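Local coordinates for protein peroxiredoxin PRX1, mitochondrial (Saccharomyces cerevisiae, PDB 5YKJ) that reduces peroxides as a mitochondrial 1-Cys peroxiredoxin, its oxidised thiol being resolved via the glutathione and thioredoxin systems, at residues L68-V73 and K125-V130; V183-S188 and D192-K197. One frame throughout, in Å; residues are numbered along the deposited sequence.

Interaction 1 lies in the thioredoxin-like part of the chain and interaction 2 in the C-terminal region, and they share no helix or strand; their centres are about 42 Å apart and their nearest atoms about 22 Å. Interaction 1 is wholly buried and wholly aliphatic, joining the end of strand 63-69 to the loop leading into strand 129-133 across a strand of the central sheet. Interaction 2 is partly buried: one isoleucine-alanine contact seats helix 191-198 against the chain near the end of strand 183-184, while its serine and glutamate lie at the surface. No hydrogen bond crosses either contact, and each buries a modest area through a few side chains.

Interaction 1 of 2, residues L68-V73 and K125-V130; sequences LSVEDV and KTVRSV
L68, V70 and V127 meet at one end of the central sheet of the thioredoxin fold, where strand 63-69 runs out and the chain enters strand 129-133. Strand 30-36 lies between these two in the sheet, so no backbone bonds join the segments and side chains bridge the distance. V127 carries its side of the contact with a single methyl group: its CG1 touches both CD2 of L68, at 3.8 Å, and CG2 of V70, at 4.1 Å. That methyl stands anti to the backbone N (chi1 -177°), which extends it toward segment 68-73. L68 is modelled in two conformations, and the contact is described for one of them. In it chi1 of 176° sets CG anti to the backbone N and CD1 continues the extended line, while CD2, the branch turned off that line, meets V127. Both 68-73 side chains approach V127 nearly at right angles, so the contacts are between methyl groups rather than along whole chains.

V70 and V127 each centre an inverse gamma turn, and at both the bond to CB points toward the other segment. Aliphatic residues suit the buried positions because they offer methyl surface without polar groups to satisfy. V127 also touches V111 and S35. The alternation of strand 63-69 turns S69 away from this apolar cluster, and its OG is hydrogen-bonded to D39. R128 likewise points away from segment 68-73, its NH1 in a salt bridge with E47 OE1 and its NE hydrogen-bonded to Y145 O.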
ATOM      1  N   LEU A  68       2.961   5.410   8.466  0.60  7.23           N
ATOM      2  CA  LEU A  68       3.873   5.219   9.506  0.60  8.45           C
ATOM      3  C   LEU A  68       4.881   6.312   9.280  0.60 11.37           C
ATOM      4  O   LEU A  68       5.346   6.555   8.263  0.60  9.40           O
ATOM      5  CB  LEU A  68       4.544   3.840   9.360  0.60  8.93           C
ATOM      6  CG  LEU A  68       5.643   3.469  10.336  0.60 10.38           C
ATOM      7  CD1 LEU A  68       5.873   1.988  10.291  0.60 27.55           C
ATOM      8  CD2 LEU A  68       6.938   4.145   9.935  0.60  8.66           C
ATOM      9  N   SER A  69       5.256   6.919  10.403  1.00 10.14           N
ATOM     10  CA  SER A  69       6.276   7.939  10.450  1.00  7.68           C
ATOM     11  C   SER A  69       7.021   7.814  11.794  1.00 10.88           C
ATOM     12  O   SER A  69       6.395   7.589  12.772  1.00  8.93           O
ATOM     13  CB  SER A  69       5.726   9.326  10.276  1.00 14.49           C
ATOM     14  OG  SER A  69       6.760  10.215  10.282  1.00 12.80           O
ATOM     15  N   VAL A  70       8.348   7.996  11.797  1.00 10.98           N
ATOM     16  CA  VAL A  70       9.103   7.889  12.986  1.00 11.68           C
ATOM     17  C   VAL A  70       9.165   9.065  13.891  1.00 14.62           C
ATOM     18  O   VAL A  70      10.152   9.655  14.033  1.00 16.45           O
ATOM     19  CB  VAL A  70      10.515   7.390  12.622  1.00 12.74           C
ATOM     20  CG1 VAL A  70      11.320   7.055  13.855  1.00 20.24           C
ATOM     21  CG2 VAL A  70      10.418   6.222  11.693  1.00 18.75           C
ATOM     22  N   GLU A  71       8.034   9.331  14.493  1.00 13.16           N
ATOM     23  CA  GLU A  71       7.836  10.371  15.473  1.00 11.33           C
ATOM     24  C   GLU A  71       6.669   9.960  16.371  1.00 11.90           C
ATOM     25  O   GLU A  71       6.028   9.036  16.118  1.00 13.21           O
ATOM     26  CB  GLU A  71       7.541  11.753  14.840  1.00 16.76           C
ATOM     27  CG  GLU A  71       8.481  12.163  13.763  1.00 32.91           C
ATOM     28  CD  GLU A  71       8.839  13.639  13.752  1.00 45.25           C
ATOM     29  OE1 GLU A  71       9.450  14.123  12.821  1.00 31.03           O
ATOM     30  OE2 GLU A  71       8.451  14.331  14.682  1.00 52.06           O
ATOM     31  N   ASP A  72       6.471  10.698  17.441  1.00 10.64           N
ATOM     32  CA  ASP A  72       5.382  10.425  18.352  1.00 12.63           C
ATOM     33  C   ASP A  72       4.019  10.889  17.833  1.00 15.10           C
ATOM     34  O   ASP A  72       3.948  11.603  16.918  1.00 13.84           O
ATOM     35  CB  ASP A  72       5.696  10.911  19.782  1.00 21.36           C
ATOM     36  CG  ASP A  72       5.837  12.411  19.898  1.00 31.33           C
ATOM     37  OD1 ASP A  72       5.263  13.168  19.189  1.00 19.07           O
ATOM     38  OD2 ASP A  72       6.586  12.796  20.772  1.00 38.53           O
ATOM     39  N   VAL A  73       2.954  10.420  18.440  1.00 13.36           N
ATOM     40  CA  VAL A  73       1.619  10.751  18.035  1.00 10.83           C
ATOM     41  C   VAL A  73       1.354  12.241  18.166  1.00 18.73           C
ATOM     42  O   VAL A  73       0.715  12.801  17.363  1.00 13.33           O
ATOM     43  CB  VAL A  73       0.601   9.936  18.824  1.00 13.60           C
ATOM     44  CG1 VAL A  73      -0.790  10.395  18.519  1.00 21.13           C
ATOM     45  CG2 VAL A  73       0.692   8.473  18.422  1.00 10.84           C
ATOM     46  N   LYS A 125      16.439   7.138   6.236  1.00  9.92           N
ATOM     47  CA  LYS A 125      16.143   7.381   4.847  1.00  8.20           C
ATOM     48  C   LYS A 125      15.471   6.207   4.188  1.00 11.54           C
ATOM     49  O   LYS A 125      14.845   6.386   3.212  1.00  9.67           O
ATOM     50  CB  LYS A 125      17.420   7.712   4.070  1.00 12.73           C
ATOM     51  CG  LYS A 125      17.989   9.053   4.438  1.00 17.83           C
ATOM     52  CD  LYS A 125      19.285   9.359   3.722  1.00 41.41           C
ATOM     53  CE  LYS A 125      20.407   8.413   4.099  1.00 40.13           C
ATOM     54  NZ  LYS A 125      21.808   8.978   4.145  1.00 70.33           N
ATOM     55  N   THR A 126      15.665   5.039   4.748  1.00  8.02           N
ATOM     56  CA  THR A 126      15.070   3.826   4.191  1.00  8.84           C
ATOM     57  C   THR A 126      13.637   3.546   4.647  1.00 12.26           C
ATOM     58  O   THR A 126      13.038   2.629   4.202  1.00  9.54           O
ATOM     59  CB  THR A 126      15.959   2.594   4.462  1.00  9.43           C
ATOM     60  OG1 THR A 126      16.283   2.562   5.829  1.00 10.25           O
ATOM     61  CG2 THR A 126      17.240   2.684   3.722  1.00  9.44           C
ATOM     62  N   VAL A 127      13.131   4.387   5.531  1.00  7.32           N
ATOM     63  CA  VAL A 127      11.762   4.196   6.039  1.00  7.58           C
ATOM     64  C   VAL A 127      10.806   4.845   5.058  1.00  8.39           C
ATOM     65  O   VAL A 127      10.255   5.843   5.276  1.00  7.75           O
ATOM     66  CB  VAL A 127      11.613   4.758   7.432  1.00  6.85           C
ATOM     67  CG1 VAL A 127      10.215   4.464   7.951  1.00  8.71           C
ATOM     68  CG2 VAL A 127      12.622   4.082   8.333  1.00  9.15           C
ATOM     69  N   ARG A 128      10.723   4.201   3.925  1.00  6.19           N
ATOM     70  CA  ARG A 128      10.001   4.720   2.801  1.00  6.05           C
ATOM     71  C   ARG A 128       9.227   3.712   1.964  1.00  9.66           C
ATOM     72  O   ARG A 128       8.827   4.016   0.898  1.00 10.18           O
ATOM     73  CB  ARG A 128      11.000   5.414   1.857  1.00  8.00           C
ATOM     74  CG  ARG A 128      11.323   6.845   2.192  1.00  8.68           C
ATOM     75  CD  ARG A 128      10.125   7.748   1.990  1.00  9.58           C
ATOM     76  NE  ARG A 128       9.873   8.040   0.592  1.00 10.53           N
ATOM     77  CZ  ARG A 128       8.833   8.718   0.135  1.00  8.31           C
ATOM     78  NH1 ARG A 128       7.948   9.201   0.952  1.00 12.93           N
ATOM     79  NH2 ARG A 128       8.691   8.937  -1.144  1.00  8.19           N
ATOM     80  N   SER A 129       9.083   2.527   2.486  1.00  6.55           N
ATOM     81  CA  SER A 129       8.375   1.511   1.752  1.00  5.89           C
ATOM     82  C   SER A 129       6.871   1.629   1.831  1.00 10.16           C
ATOM     83  O   SER A 129       6.353   2.113   2.740  1.00  9.23           O
ATOM     84  CB  SER A 129       8.817   0.110   2.178  1.00  8.73           C
ATOM     85  OG  SER A 129      10.180  -0.062   2.003  1.00 10.36           O
ATOM     86  N   VAL A 130       6.241   1.144   0.782  1.00  5.92           N
ATOM     87  CA  VAL A 130       4.805   1.052   0.705  1.00  7.30           C
ATOM     88  C   VAL A 130       4.478  -0.434   0.518  1.00  7.48           C
ATOM     89  O   VAL A 130       5.002  -1.046  -0.307  1.00  8.26           O
ATOM     90  CB  VAL A 130       4.172   1.862  -0.457  1.00  8.57           C
ATOM     91  CG1 VAL A 130       2.652   1.678  -0.502  1.00  9.46           C
ATOM     92  CG2 VAL A 130       4.438   3.331  -0.263  1.00  9.38           C
TER

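Interaction 2 of 2, residues V183-S188 and D192-K197; sequences VIIPPS and DEAKAK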
ATOM      1  N   VAL A 183      -7.108  -8.758 -20.550  1.00 12.52           N
ATOM      2  CA  VAL A 183      -6.308  -9.469 -19.587  1.00 13.29           C
ATOM      3  C   VAL A 183      -5.740 -10.761 -20.179  1.00 13.55           C
ATOM      4  O   VAL A 183      -6.074 -11.160 -21.243  1.00 13.23           O
ATOM      5  CB  VAL A 183      -7.089  -9.763 -18.303  1.00 14.12           C
ATOM      6  CG1 VAL A 183      -7.460  -8.491 -17.564  1.00 16.63           C
ATOM      7  CG2 VAL A 183      -8.345 -10.564 -18.575  1.00 16.79           C
ATOM      8  N   ILE A 184      -4.867 -11.379 -19.414  1.00 12.08           N
ATOM      9  CA  ILE A 184      -4.183 -12.573 -19.823  1.00 12.66           C
ATOM     10  C   ILE A 184      -4.559 -13.812 -19.014  1.00 12.90           C
ATOM     11  O   ILE A 184      -4.712 -13.739 -17.860  1.00 14.02           O
ATOM     12  CB  ILE A 184      -2.665 -12.354 -19.767  1.00 14.69           C
ATOM     13  CG1 ILE A 184      -2.219 -11.296 -20.738  1.00 13.40           C
ATOM     14  CG2 ILE A 184      -1.909 -13.628 -20.062  1.00 15.65           C
ATOM     15  CD1 ILE A 184      -0.937 -10.609 -20.339  1.00 14.44           C
ATOM     16  N   ILE A 185      -4.714 -14.936 -19.690  1.00 11.67           N
ATOM     17  CA  ILE A 185      -5.071 -16.151 -19.037  1.00 11.50           C
ATOM     18  C   ILE A 185      -3.803 -16.757 -18.490  1.00 12.42           C
ATOM     19  O   ILE A 185      -2.893 -16.873 -19.159  1.00 14.42           O
ATOM     20  CB  ILE A 185      -5.819 -17.093 -20.023  1.00 13.66           C
ATOM     21  CG1 ILE A 185      -7.057 -16.402 -20.538  1.00 13.61           C
ATOM     22  CG2 ILE A 185      -6.217 -18.387 -19.339  1.00 14.40           C
ATOM     23  CD1 ILE A 185      -7.748 -17.133 -21.676  1.00 22.57           C
ATOM     24  N   PRO A 186      -3.812 -17.124 -17.211  1.00 14.35           N
ATOM     25  CA  PRO A 186      -2.629 -17.701 -16.619  1.00 18.12           C
ATOM     26  C   PRO A 186      -2.277 -19.026 -17.312  1.00 18.62           C
ATOM     27  O   PRO A 186      -3.060 -19.785 -17.706  1.00 15.88           O
ATOM     28  CB  PRO A 186      -3.029 -17.947 -15.152  1.00 18.94           C
ATOM     29  CG  PRO A 186      -4.165 -17.086 -14.898  1.00 20.67           C
ATOM     30  CD  PRO A 186      -4.890 -17.021 -16.221  1.00 18.31           C
ATOM     31  N   PRO A 187      -0.969 -19.233 -17.427  1.00 14.07           N
ATOM     32  CA  PRO A 187      -0.455 -20.427 -18.082  1.00 16.35           C
ATOM     33  C   PRO A 187      -0.846 -21.718 -17.404  1.00 25.87           C
ATOM     34  O   PRO A 187      -0.862 -22.724 -18.036  1.00 31.45           O
ATOM     35  CB  PRO A 187       1.040 -20.248 -18.129  1.00 27.70           C
ATOM     36  CG  PRO A 187       1.350 -19.025 -17.442  1.00 38.43           C
ATOM     37  CD  PRO A 187       0.101 -18.307 -17.054  1.00 18.72           C
ATOM     38  N   SER A 188      -1.185 -21.660 -16.143  1.00 20.62           N
ATOM     39  CA  SER A 188      -1.592 -22.847 -15.423  1.00 28.33           C
ATOM     40  C   SER A 188      -2.920 -23.328 -15.991  1.00 28.55           C
ATOM     41  O   SER A 188      -3.305 -24.430 -15.749  1.00 26.64           O
ATOM     42  CB  SER A 188      -1.699 -22.595 -13.940  1.00 29.54           C
ATOM     43  OG  SER A 188      -2.630 -21.608 -13.698  1.00 30.01           O
ATOM     44  N   ASP A 192      -8.286 -25.803 -23.144  1.00 20.01           N
ATOM     45  CA  ASP A 192      -9.622 -26.310 -22.946  1.00 18.02           C
ATOM     46  C   ASP A 192     -10.264 -25.689 -21.709  1.00 18.67           C
ATOM     47  O   ASP A 192     -11.353 -25.317 -21.751  1.00 19.01           O
ATOM     48  CB  ASP A 192      -9.650 -27.826 -22.845  1.00 22.67           C
ATOM     49  CG  ASP A 192      -9.712 -28.507 -24.184  1.00 48.05           C
ATOM     50  OD1 ASP A 192      -9.870 -27.850 -25.199  1.00 45.46           O
ATOM     51  OD2 ASP A 192      -9.544 -29.719 -24.160  1.00 44.62           O
ATOM     52  N   GLU A 193      -9.517 -25.596 -20.634  1.00 18.60           N
ATOM     53  CA  GLU A 193      -9.973 -24.974 -19.388  1.00 17.78           C
ATOM     54  C   GLU A 193     -10.247 -23.510 -19.665  1.00 19.20           C
ATOM     55  O   GLU A 193     -11.172 -22.967 -19.171  1.00 21.08           O
ATOM     56  CB  GLU A 193      -8.941 -25.137 -18.262  1.00 23.01           C
ATOM     57  CG  GLU A 193      -8.884 -26.469 -17.507  1.00 38.51           C
ATOM     58  CD  GLU A 193      -7.659 -26.663 -16.607  1.00 47.82           C
ATOM     59  OE1 GLU A 193      -7.729 -27.505 -15.693  1.00 62.31           O
ATOM     60  OE2 GLU A 193      -6.629 -26.011 -16.762  1.00 43.94           O
ATOM     61  N   ALA A 194      -9.422 -22.882 -20.480  1.00 16.26           N
ATOM     62  CA  ALA A 194      -9.638 -21.514 -20.842  1.00 15.57           C
ATOM     63  C   ALA A 194     -10.925 -21.303 -21.647  1.00 22.23           C
ATOM     64  O   ALA A 194     -11.578 -20.299 -21.505  1.00 16.12           O
ATOM     65  CB  ALA A 194      -8.427 -20.956 -21.584  1.00 16.96           C
ATOM     66  N   LYS A 195     -11.219 -22.245 -22.534  1.00 16.90           N
ATOM     67  CA  LYS A 195     -12.410 -22.123 -23.307  1.00 17.66           C
ATOM     68  C   LYS A 195     -13.614 -22.246 -22.364  1.00 18.12           C
ATOM     69  O   LYS A 195     -14.557 -21.622 -22.530  1.00 20.61           O
ATOM     70  CB  LYS A 195     -12.500 -23.208 -24.393  1.00 21.67           C
ATOM     71  CG  LYS A 195     -11.624 -22.937 -25.596  1.00 28.72           C
ATOM     72  CD  LYS A 195     -12.043 -23.629 -26.888  1.00 40.24           C
ATOM     73  CE  LYS A 195     -12.446 -25.034 -26.603  1.00 33.73           C
ATOM     74  NZ  LYS A 195     -12.479 -25.811 -27.842  1.00 48.31           N
ATOM     75  N   ALA A 196     -13.507 -23.102 -21.394  1.00 25.35           N
ATOM     76  CA  ALA A 196     -14.604 -23.289 -20.441  1.00 24.38           C
ATOM     77  C   ALA A 196     -14.901 -22.100 -19.535  1.00 22.97           C
ATOM     78  O   ALA A 196     -16.019 -21.808 -19.209  1.00 22.41           O
ATOM     79  CB  ALA A 196     -14.326 -24.486 -19.578  1.00 21.30           C
ATOM     80  N   LYS A 197     -13.837 -21.484 -19.073  1.00 17.23           N
ATOM     81  CA  LYS A 197     -13.893 -20.335 -18.163  1.00 16.65           C
ATOM     82  C   LYS A 197     -14.024 -18.951 -18.796  1.00 21.68           C
ATOM     83  O   LYS A 197     -14.714 -18.113 -18.279  1.00 19.73           O
ATOM     84  CB  LYS A 197     -12.691 -20.408 -17.196  1.00 19.36           C
ATOM     85  CG  LYS A 197     -12.572 -19.252 -16.214  1.00 21.77           C
ATOM     86  CD  LYS A 197     -11.551 -19.558 -15.146  1.00 17.89           C
ATOM     87  CE  LYS A 197     -11.628 -18.562 -13.993  1.00 27.09           C
ATOM     88  NZ  LYS A 197     -10.686 -18.916 -12.909  1.00 25.73           N
TER
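I185 and A194 carry this contact, with E193 and S188 at its outer margin. The methyl of A194 faces the end of the isoleucine, its CB lying 3.9 Å from I185 CD1 and 4.1 Å from I185 CG2. Both branches of I185 therefore reach the alanine. CG2 is anti to the backbone N and CG1 beside it (chi1 -59°), and with chi2 near 171° the longer branch extends to bring CD1 beside the helix. The short side chain of A194 lets the helix backbone come close, with the CA atoms of I185 and A194 7.3 Å apart, whereas the branched isoleucine spans the distance from the other segment. F201 touches both residues and extends the apolar patch.

Polar residues suit the more exposed margin. E193 points toward segment 183-188 on an extended chain, but its OE2 comes only within 3.8 Å of S188 O, and this is no hydrogen bond. The same carboxylate oxygen instead accepts a hydrogen bond from the backbone N of S190, in the short connection between the segments, which ties the glutamate to the start of its own helix.

I185 also touches R209 and T211 of strand 208-211 and is hydrogen-bonded to R209 through the backbone. The arrangement packs a short helix against the chain at the end of an edge strand of a three-stranded antiparallel sheet, within the C-terminal domain characteristic of 1-Cys peroxiredoxins.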